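Local coordinates for E2A dna-binding protein (Human adenovirus 5, PDB 2WB0) that binds single-stranded DNA and forms multimers that unwind the viral template without ATP during the elongation phase of adenovirus strand-displacement replication, at residues M70-Q80 / H90-W98; N160-D169 / K180-A190. All coordinates share one frame; numbering follows the deposited sequence.

Interaction 1: residues M70-Q80 / H90-W98; sequences MMGRFLQAYLQ and HEPTGCALW
Arg73 and Ala77, one turn apart on helix 64-83, back onto the loop that leads into strand 95-99, with CA atoms 5.0 Å apart for Arg73 and Thr93 and 5.2 Å apart for Ala77 and Pro92. The Pro92 ring presses against the helix surface. Its CG meets Ala77 CB at 3.5 Å, a tight contact for two carbons. Gln80 OE1 also lies against this CG, and a water accepts from Gln80 NE2 and donates to His90 O. Thr93 comes next along the loop. Its CG2 touches the edge of the Phe74 ring at CD1, 3.6 Å away, and packs on Ala77 CB as well. The loop leads from the region of helix 64-83 into strand 95-99, which pairs with strand 216-220. At Thr93 the loop turns: with chi1 at 68°, OG1 sits between its own backbone N and carbonyl carbon and accepts from Cys95 N, an ST turn. Thr93 OG1 also donates to Glu91 OE2 at 2.7 Å, and the backbone N atoms of Thr93 and Gly94 bind the same carboxylate. Arg73 reaches along the loop with an extended chain. Its NH1 gives a weak bond to Thr93 O at 3.4 Å. This oxygen lies at the guanidinium edge, in its plane. NH2 bonds Arg222 O, and Met70 SD lies over one face of the group, offset toward the rim. Met70 is bent at both chi2 and chi3 (-53° and -61°), which turns CE back to within 3.5 Å of Cys95 SG. That sulfur also lies obliquely to the Phe74 ring, 5.1 Å from its centroid.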
loop_
_atom_site.group_PDB
_atom_site.type_symbol
_atom_site.label_atom_id
_atom_site.label_comp_id
_atom_site.label_asym_id
_atom_site.label_seq_id
_atom_site.Cartn_x
_atom_site.Cartn_y
_atom_site.Cartn_z
ATOM N N MET A 70 -9.196 -2.332 -3.492
ATOM C CA MET A 70 -8.226 -1.641 -4.297
ATOM C C MET A 70 -8.587 -1.742 -5.773
ATOM O O MET A 70 -8.405 -0.780 -6.507
ATOM C CB MET A 70 -6.781 -2.088 -4.044
ATOM C CG MET A 70 -6.270 -1.757 -2.639
ATOM S SD MET A 70 -6.447 -0.007 -2.123
ATOM C CE MET A 70 -5.408 0.678 -3.404
ATOM N N MET A 71 -8.998 -2.906 -6.243
ATOM C CA MET A 71 -9.469 -2.949 -7.613
ATOM C C MET A 71 -10.572 -1.872 -7.835
ATOM O O MET A 71 -10.604 -1.204 -8.880
ATOM C CB MET A 71 -10.099 -4.320 -7.876
ATOM C CG MET A 71 -9.051 -5.405 -8.156
ATOM S SD MET A 71 -9.803 -6.965 -8.694
ATOM C CE MET A 71 -10.041 -6.591 -10.366
ATOM N N GLY A 72 -11.460 -1.760 -6.855
ATOM C CA GLY A 72 -12.522 -0.736 -6.898
ATOM C C GLY A 72 -11.981 0.670 -7.089
ATOM O O GLY A 72 -12.486 1.455 -7.917
ATOM N N ARG A 73 -10.957 1.021 -6.341
ATOM C CA ARG A 73 -10.363 2.319 -6.515
ATOM C C ARG A 73 -9.724 2.499 -7.892
ATOM O O ARG A 73 -9.741 3.608 -8.473
ATOM C CB ARG A 73 -9.286 2.521 -5.439
ATOM C CG ARG A 73 -9.796 2.539 -3.948
ATOM C CD ARG A 73 -8.607 3.026 -3.063
ATOM N NE ARG A 73 -8.712 2.782 -1.584
ATOM C CZ ARG A 73 -7.727 2.958 -0.682
ATOM N NH1 ARG A 73 -6.447 3.258 -1.053
ATOM N NH2 ARG A 73 -8.007 2.767 0.632
ATOM N N PHE A 74 -9.082 1.444 -8.395
ATOM C CA PHE A 74 -8.457 1.571 -9.708
ATOM C C PHE A 74 -9.517 1.687 -10.779
ATOM O O PHE A 74 -9.347 2.449 -11.696
ATOM C CB PHE A 74 -7.538 0.386 -9.970
ATOM C CG PHE A 74 -6.312 0.420 -9.145
ATOM C CD1 PHE A 74 -5.542 1.590 -9.066
ATOM C CD2 PHE A 74 -5.921 -0.720 -8.384
ATOM C CE1 PHE A 74 -4.378 1.658 -8.310
ATOM C CE2 PHE A 74 -4.748 -0.656 -7.637
ATOM C CZ PHE A 74 -3.971 0.485 -7.591
ATOM N N LEU A 75 -10.604 0.950 -10.643
ATOM C CA LEU A 75 -11.696 1.019 -11.602
ATOM C C LEU A 75 -12.298 2.428 -11.570
ATOM O O LEU A 75 -12.497 3.085 -12.596
ATOM C CB LEU A 75 -12.775 0.044 -11.176
ATOM C CG LEU A 75 -13.725 -0.553 -12.248
ATOM C CD1 LEU A 75 -15.074 -1.037 -11.779
ATOM C CD2 LEU A 75 -13.676 -0.064 -13.759
ATOM N N GLN A 76 -12.553 2.895 -10.369
ATOM C CA GLN A 76 -12.908 4.297 -10.179
ATOM C C GLN A 76 -11.990 5.267 -10.884
ATOM O O GLN A 76 -12.451 6.206 -11.541
ATOM C CB GLN A 76 -12.993 4.636 -8.675
ATOM C CG GLN A 76 -13.745 6.027 -8.490
ATOM C CD GLN A 76 -13.683 6.554 -7.100
ATOM O OE1 GLN A 76 -14.708 6.916 -6.495
ATOM N NE2 GLN A 76 -12.512 6.563 -6.565
ATOM N N ALA A 77 -10.688 5.082 -10.765
ATOM C CA ALA A 77 -9.795 5.999 -11.409
ATOM C C ALA A 77 -9.920 5.949 -12.939
ATOM O O ALA A 77 -9.751 6.989 -13.623
ATOM C CB ALA A 77 -8.357 5.698 -10.977
ATOM N N TYR A 78 -10.137 4.744 -13.470
ATOM C CA TYR A 78 -10.241 4.599 -14.953
ATOM C C TYR A 78 -11.543 5.215 -15.455
ATOM O O TYR A 78 -11.555 5.908 -16.486
ATOM C CB TYR A 78 -10.088 3.128 -15.373
ATOM C CG TYR A 78 -8.617 2.779 -15.475
ATOM C CD1 TYR A 78 -7.795 3.377 -16.462
ATOM C CD2 TYR A 78 -8.051 1.853 -14.625
ATOM C CE1 TYR A 78 -6.409 3.084 -16.559
ATOM C CE2 TYR A 78 -6.643 1.534 -14.705
ATOM C CZ TYR A 78 -5.837 2.175 -15.651
ATOM O OH TYR A 78 -4.516 1.907 -15.726
ATOM N N LEU A 79 -12.603 5.036 -14.699
ATOM C CA LEU A 79 -13.894 5.630 -15.032
ATOM C C LEU A 79 -13.846 7.150 -15.007
ATOM O O LEU A 79 -14.290 7.805 -15.956
ATOM C CB LEU A 79 -14.938 5.145 -14.032
ATOM C CG LEU A 79 -16.099 4.207 -14.235
ATOM C CD1 LEU A 79 -16.413 3.653 -15.680
ATOM C CD2 LEU A 79 -16.075 3.139 -13.194
ATOM N N GLN A 80 -13.231 7.722 -13.968
ATOM C CA GLN A 80 -13.018 9.164 -13.904
ATOM C C GLN A 80 -12.179 9.668 -15.089
ATOM O O GLN A 80 -12.553 10.662 -15.751
ATOM C CB GLN A 80 -12.347 9.526 -12.564
ATOM C CG GLN A 80 -13.320 9.405 -11.410
ATOM C CD GLN A 80 -12.676 9.858 -10.062
ATOM O OE1 GLN A 80 -11.528 10.294 -10.029
ATOM N NE2 GLN A 80 -13.431 9.736 -8.973
ATOM N N HIS A 90 -9.716 14.629 -4.074
ATOM C CA HIS A 90 -10.135 13.228 -4.006
ATOM C C HIS A 90 -9.413 12.386 -5.091
ATOM O O HIS A 90 -10.040 11.844 -5.984
ATOM C CB HIS A 90 -11.655 13.084 -4.159
ATOM C CG HIS A 90 -12.414 13.798 -3.069
ATOM N ND1 HIS A 90 -12.804 13.182 -1.895
ATOM C CD2 HIS A 90 -12.813 15.095 -2.976
ATOM C CE1 HIS A 90 -13.433 14.071 -1.130
ATOM N NE2 HIS A 90 -13.429 15.247 -1.757
ATOM N N GLU A 91 -8.118 12.200 -4.939
ATOM C CA GLU A 91 -7.405 11.383 -5.945
ATOM C C GLU A 91 -7.964 9.971 -5.740
ATOM O O GLU A 91 -8.031 9.535 -4.637
ATOM C CB GLU A 91 -5.899 11.477 -5.760
ATOM C CG GLU A 91 -5.077 10.798 -6.862
ATOM C CD GLU A 91 -5.046 9.265 -6.618
ATOM O OE1 GLU A 91 -5.028 8.853 -5.414
ATOM O OE2 GLU A 91 -5.057 8.507 -7.581
ATOM N N PRO A 92 -8.434 9.289 -6.798
ATOM C CA PRO A 92 -9.230 8.030 -6.621
ATOM C C PRO A 92 -8.412 6.800 -6.212
ATOM O O PRO A 92 -8.941 5.950 -5.478
ATOM C CB PRO A 92 -9.828 7.753 -8.023
ATOM C CG PRO A 92 -8.833 8.486 -8.966
ATOM C CD PRO A 92 -8.359 9.716 -8.200
ATOM N N THR A 93 -7.172 6.668 -6.688
ATOM C CA THR A 93 -6.451 5.374 -6.360
ATOM C C THR A 93 -6.114 5.240 -4.894
ATOM O O THR A 93 -6.078 4.121 -4.367
ATOM C CB THR A 93 -5.170 5.133 -7.201
ATOM O OG1 THR A 93 -4.163 6.079 -6.869
ATOM C CG2 THR A 93 -5.496 5.188 -8.816
ATOM N N GLY A 94 -5.808 6.369 -4.257
ATOM C CA GLY A 94 -5.348 6.395 -2.858
ATOM C C GLY A 94 -3.944 5.837 -2.749
ATOM O O GLY A 94 -3.576 5.306 -1.697
ATOM N N CYS A 95 -3.177 5.890 -3.850
ATOM C CA CYS A 95 -1.850 5.305 -3.926
ATOM C C CYS A 95 -0.894 6.347 -4.514
ATOM O O CYS A 95 -1.347 7.443 -4.947
ATOM C CB CYS A 95 -1.818 4.096 -4.882
ATOM S SG CYS A 95 -2.747 2.680 -4.421
ATOM N N ALA A 96 0.410 6.026 -4.492
ATOM C CA ALA A 96 1.513 6.831 -5.088
ATOM C C ALA A 96 2.618 5.864 -5.560
ATOM O O ALA A 96 2.592 4.674 -5.255
ATOM C CB ALA A 96 2.099 7.940 -4.112
ATOM N N LEU A 97 3.524 6.383 -6.376
ATOM C CA LEU A 97 4.634 5.672 -6.882
ATOM C C LEU A 97 5.824 6.244 -6.147
ATOM O O LEU A 97 6.143 7.451 -6.363
ATOM C CB LEU A 97 4.802 6.049 -8.338
ATOM C CG LEU A 97 4.002 5.206 -9.325
ATOM C CD1 LEU A 97 2.861 4.165 -8.893
ATOM C CD2 LEU A 97 3.816 5.837 -10.711
ATOM N N TRP A 98 6.515 5.374 -5.362
ATOM C CA TRP A 98 7.654 5.810 -4.593
ATOM C C TRP A 98 8.943 5.282 -5.250
ATOM O O TRP A 98 9.101 4.090 -5.404
ATOM C CB TRP A 98 7.515 5.353 -3.142
ATOM C CG TRP A 98 8.770 5.515 -2.292
ATOM C CD1 TRP A 98 9.688 6.560 -2.300
ATOM C CD2 TRP A 98 9.163 4.639 -1.236
ATOM N NE1 TRP A 98 10.657 6.332 -1.342
ATOM C CE2 TRP A 98 10.354 5.166 -0.667
ATOM C CE3 TRP A 98 8.640 3.422 -0.753
ATOM C CZ2 TRP A 98 11.080 4.483 0.314
ATOM C CZ3 TRP A 98 9.343 2.742 0.269
ATOM C CH2 TRP A 98 10.549 3.300 0.799
HETATM O O HOH W 1 -11.099 12.684 -8.653
HETATM O O HOH W 2 -12.350 10.226 -6.351
#

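Interaction 2: residues N160-D169 / K180-A190; sequences NTDARCCVHD and KSCGMFFSEGA. With ZN (zinc ion), chain B.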
loop_
_atom_site.group_PDB
_atom_site.type_symbol
_atom_site.label_atom_id
_atom_site.label_comp_id
_atom_site.label_asym_id
_atom_site.label_seq_id
_atom_site.Cartn_x
_atom_site.Cartn_y
_atom_site.Cartn_z
ATOM N N ASN A 160 17.814 -7.836 17.602
ATOM C CA ASN A 160 17.903 -7.543 16.179
ATOM C C ASN A 160 18.986 -6.491 16.009
ATOM O O ASN A 160 18.702 -5.293 16.210
ATOM C CB ASN A 160 16.566 -7.002 15.625
ATOM C CG ASN A 160 15.492 -8.066 15.480
ATOM O OD1 ASN A 160 15.768 -9.222 15.220
ATOM N ND2 ASN A 160 14.246 -7.650 15.610
ATOM N N THR A 161 20.193 -6.890 15.608
ATOM C CA THR A 161 21.302 -5.930 15.465
ATOM C C THR A 161 21.374 -5.285 14.073
ATOM O O THR A 161 22.288 -4.523 13.749
ATOM C CB THR A 161 22.680 -6.594 15.757
ATOM O OG1 THR A 161 22.900 -7.629 14.793
ATOM C CG2 THR A 161 22.696 -7.158 17.166
ATOM N N ASP A 162 20.394 -5.605 13.247
ATOM C CA ASP A 162 20.370 -5.100 11.891
ATOM C C ASP A 162 19.093 -4.270 11.612
ATOM O O ASP A 162 18.622 -4.239 10.464
ATOM C CB ASP A 162 20.470 -6.298 10.939
ATOM C CG ASP A 162 20.617 -5.886 9.499
ATOM O OD1 ASP A 162 21.325 -4.859 9.222
ATOM O OD2 ASP A 162 20.010 -6.587 8.650
ATOM N N ALA A 163 18.543 -3.603 12.638
ATOM C CA ALA A 163 17.382 -2.715 12.434
ATOM C C ALA A 163 17.770 -1.398 11.754
ATOM O O ALA A 163 18.960 -1.047 11.674
ATOM C CB ALA A 163 16.671 -2.444 13.773
ATOM N N ARG A 164 16.772 -0.715 11.167
ATOM C CA ARG A 164 17.013 0.495 10.373
ATOM C C ARG A 164 15.913 1.425 10.764
ATOM O O ARG A 164 14.739 1.018 10.789
ATOM C CB ARG A 164 16.832 0.202 8.854
ATOM C CG ARG A 164 17.733 -0.936 8.424
ATOM C CD ARG A 164 19.173 -0.349 8.208
ATOM N NE ARG A 164 19.868 -1.208 7.236
ATOM C CZ ARG A 164 20.360 -2.365 7.598
ATOM N NH1 ARG A 164 20.206 -2.683 8.857
ATOM N NH2 ARG A 164 20.997 -3.190 6.756
ATOM N N CYS A 165 16.265 2.669 11.004
ATOM C CA CYS A 165 15.314 3.737 11.305
ATOM C C CYS A 165 15.416 4.931 10.307
ATOM O O CYS A 165 16.441 5.122 9.614
ATOM C CB CYS A 165 15.545 4.215 12.764
ATOM S SG CYS A 165 17.099 5.179 13.010
ATOM N N CYS A 166 14.351 5.725 10.230
ATOM C CA CYS A 166 14.353 7.004 9.483
ATOM C C CYS A 166 15.491 7.862 10.104
ATOM O O CYS A 166 15.690 7.781 11.303
ATOM C CB CYS A 166 13.024 7.685 9.739
ATOM S SG CYS A 166 12.994 9.378 9.144
ATOM N N VAL A 167 16.263 8.645 9.325
ATOM C CA VAL A 167 17.393 9.373 9.994
ATOM C C VAL A 167 16.914 10.331 11.096
ATOM O O VAL A 167 17.625 10.571 12.100
ATOM C CB VAL A 167 18.312 10.081 8.970
ATOM C CG1 VAL A 167 17.542 11.186 8.233
ATOM C CG2 VAL A 167 19.544 10.586 9.674
ATOM N N HIS A 168 15.682 10.824 10.955
ATOM C CA HIS A 168 15.129 11.774 11.918
ATOM C C HIS A 168 14.796 11.111 13.235
ATOM O O HIS A 168 14.592 11.807 14.236
ATOM C CB HIS A 168 13.907 12.421 11.321
ATOM C CG HIS A 168 14.215 13.154 10.050
ATOM N ND1 HIS A 168 14.607 14.475 10.034
ATOM C CD2 HIS A 168 14.196 12.746 8.759
ATOM C CE1 HIS A 168 14.821 14.851 8.784
ATOM N NE2 HIS A 168 14.575 13.824 7.988
ATOM N N ASP A 169 14.846 9.793 13.250
ATOM C CA ASP A 169 14.710 9.010 14.481
ATOM C C ASP A 169 16.003 8.522 15.054
ATOM O O ASP A 169 15.972 7.699 15.974
ATOM C CB ASP A 169 13.737 7.836 14.222
ATOM C CG ASP A 169 12.321 8.332 13.807
ATOM O OD1 ASP A 169 11.917 9.459 14.258
ATOM O OD2 ASP A 169 11.626 7.623 13.030
ATOM N N LYS A 180 9.416 14.323 13.542
ATOM C CA LYS A 180 9.869 14.558 12.164
ATOM C C LYS A 180 10.003 13.261 11.378
ATOM O O LYS A 180 10.471 13.280 10.226
ATOM C CB LYS A 180 11.217 15.256 12.176
ATOM C CG LYS A 180 11.109 16.743 12.684
ATOM C CD LYS A 180 12.496 17.360 12.742
ATOM C CE LYS A 180 12.440 18.837 13.260
ATOM N NZ LYS A 180 11.358 19.574 12.521
ATOM N N SER A 181 9.619 12.148 11.990
ATOM C CA SER A 181 9.735 10.831 11.334
ATOM C C SER A 181 8.792 10.708 10.157
ATOM O O SER A 181 7.778 11.403 10.108
ATOM C CB SER A 181 9.329 9.728 12.305
ATOM O OG SER A 181 9.579 8.454 11.719
ATOM N N CYS A 182 9.135 9.814 9.200
ATOM C CA CYS A 182 8.197 9.368 8.162
ATOM C C CYS A 182 7.454 8.112 8.630
ATOM O O CYS A 182 6.519 7.676 7.953
ATOM C CB CYS A 182 8.925 9.074 6.807
ATOM S SG CYS A 182 10.192 7.818 6.989
ATOM N N GLY A 183 7.848 7.560 9.787
ATOM C CA GLY A 183 7.180 6.406 10.402
ATOM C C GLY A 183 7.704 5.049 9.907
ATOM O O GLY A 183 7.180 4.010 10.271
ATOM N N MET A 184 8.697 5.056 9.025
ATOM C CA MET A 184 9.262 3.816 8.512
ATOM C C MET A 184 10.349 3.320 9.477
ATOM O O MET A 184 11.191 4.103 9.968
ATOM C CB MET A 184 9.875 4.093 7.139
ATOM C CG MET A 184 10.135 2.858 6.345
ATOM S SD MET A 184 10.247 3.186 4.556
ATOM C CE MET A 184 8.923 4.158 4.226
ATOM N N PHE A 185 10.337 2.021 9.730
ATOM C CA PHE A 185 11.294 1.332 10.612
ATOM C C PHE A 185 11.296 -0.139 10.227
ATOM O O PHE A 185 10.205 -0.746 10.006
ATOM C CB PHE A 185 10.879 1.461 12.081
ATOM C CG PHE A 185 11.734 0.666 12.990
ATOM C CD1 PHE A 185 12.995 1.148 13.350
ATOM C CD2 PHE A 185 11.350 -0.636 13.383
ATOM C CE1 PHE A 185 13.849 0.407 14.189
ATOM C CE2 PHE A 185 12.203 -1.373 14.256
ATOM C CZ PHE A 185 13.429 -0.853 14.629
ATOM N N PHE A 186 12.475 -0.720 10.119
ATOM C CA PHE A 186 12.598 -2.156 9.879
ATOM C C PHE A 186 13.355 -2.816 11.017
ATOM O O PHE A 186 14.477 -2.419 11.347
ATOM C CB PHE A 186 13.269 -2.401 8.521
ATOM C CG PHE A 186 12.540 -1.750 7.374
ATOM C CD1 PHE A 186 11.233 -2.172 7.041
ATOM C CD2 PHE A 186 13.148 -0.768 6.608
ATOM C CE1 PHE A 186 10.533 -1.612 5.976
ATOM C CE2 PHE A 186 12.458 -0.169 5.532
ATOM C CZ PHE A 186 11.150 -0.552 5.233
ATOM N N SER A 187 12.704 -3.781 11.676
ATOM C CA SER A 187 13.373 -4.569 12.735
ATOM C C SER A 187 14.465 -5.362 12.074
ATOM O O SER A 187 15.535 -5.613 12.651
ATOM C CB SER A 187 12.411 -5.577 13.336
ATOM O OG SER A 187 11.936 -5.021 14.521
ATOM N N GLU A 188 14.219 -5.724 10.821
ATOM C CA GLU A 188 15.248 -6.486 10.128
ATOM C C GLU A 188 15.567 -5.990 8.717
ATOM O O GLU A 188 14.847 -6.263 7.761
ATOM C CB GLU A 188 14.982 -8.028 10.223
ATOM C CG GLU A 188 13.557 -8.442 9.981
ATOM C CD GLU A 188 13.013 -9.568 10.923
ATOM O OE1 GLU A 188 11.814 -9.407 11.291
ATOM O OE2 GLU A 188 13.733 -10.583 11.261
ATOM N N GLY A 189 16.680 -5.280 8.608
ATOM C CA GLY A 189 17.018 -4.525 7.404
ATOM C C GLY A 189 17.313 -5.464 6.255
ATOM O O GLY A 189 16.951 -5.198 5.114
ATOM N N ALA A 190 18.006 -6.569 6.550
ATOM C CA ALA A 190 18.270 -7.527 5.491
ATOM C C ALA A 190 16.978 -8.100 4.888
ATOM O O ALA A 190 16.850 -8.240 3.673
ATOM C CB ALA A 190 19.226 -8.669 6.012
HETATM ZN ZN ZN B . 12.164 9.089 6.969
HETATM O O HOH W 3 17.973 -7.013 12.826
HETATM O O HOH W 4 12.372 5.113 12.201
#
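Phe185 packs its ring on Ala163 and Cys165, while Phe186 lies on the other face of the sheet, beside Arg164. The Phe185 ring swings back toward the neighbouring strand because its CG stands anti to the backbone N (chi1 174°). Ring atom CZ packs on Ala163 CB at 3.7 Å, and Cys165 CB meets the ring edge. The Phe186 ring turns its edge to Arg164 CB. It also packs on helix 189-206 and strand 242-246. Arg164 and Phe186 form an antiparallel hydrogen-bonded pair, with both N-to-O bonds 2.9 Å long. Arg164 bends at chi2 (-80°), and Gly189 CA sits over the centre of one guanidinium face. Arg164 NH1 forms a salt bridge with Asp162 OD1, modelled so short that its exact length is doubtful, and NH2 reaches Gly107 O. Asp162 grips the start of helix 189-206. Its backbone O accepts from Gly189 N, and OD2 accepts from Ala190 N at 2.9 Å, on the syn side of the carboxylate. At the other end, Ser181 OG donates to the syn lone pair of Asp169 OD2 at 2.6 Å. The same OG accepts from Gly183 N in an ST turn. One water bridges Asp169 OD2, Cys166 N and Met184 O where the strands part. Beyond it, Cys166 SG and Cys182 SG approach to 3.9 Å as both bind the zinc ion, with Cys166 SG 2.3 Å from the metal. Cys111 and His113 complete the four ligands of a three-cysteine, one-histidine zinc site, set beside a small antiparallel sheet in the zinc-binding domain.

Interactions 1 and 2 follow one another along the chain and lie on opposite sides of its centre, their own centres 29 Å apart. They still touch. Trp98, at the far end of 90-98, places CH2 3.8 Å from SD of Met184 in 180-190. Strand 95-99 thus runs from the loop packed on helix 64-83 to a residue that touches the zinc-binding segment 180-190. Each contact is near a different zinc ion. Interaction 2 supplies Cys166 and Cys182 to one site directly. Interaction 1 supplies no ligand, but the Arg73 side chain lies about 9 Å from the other zinc ion and about 6 Å from the side chain of its ligand Cys223.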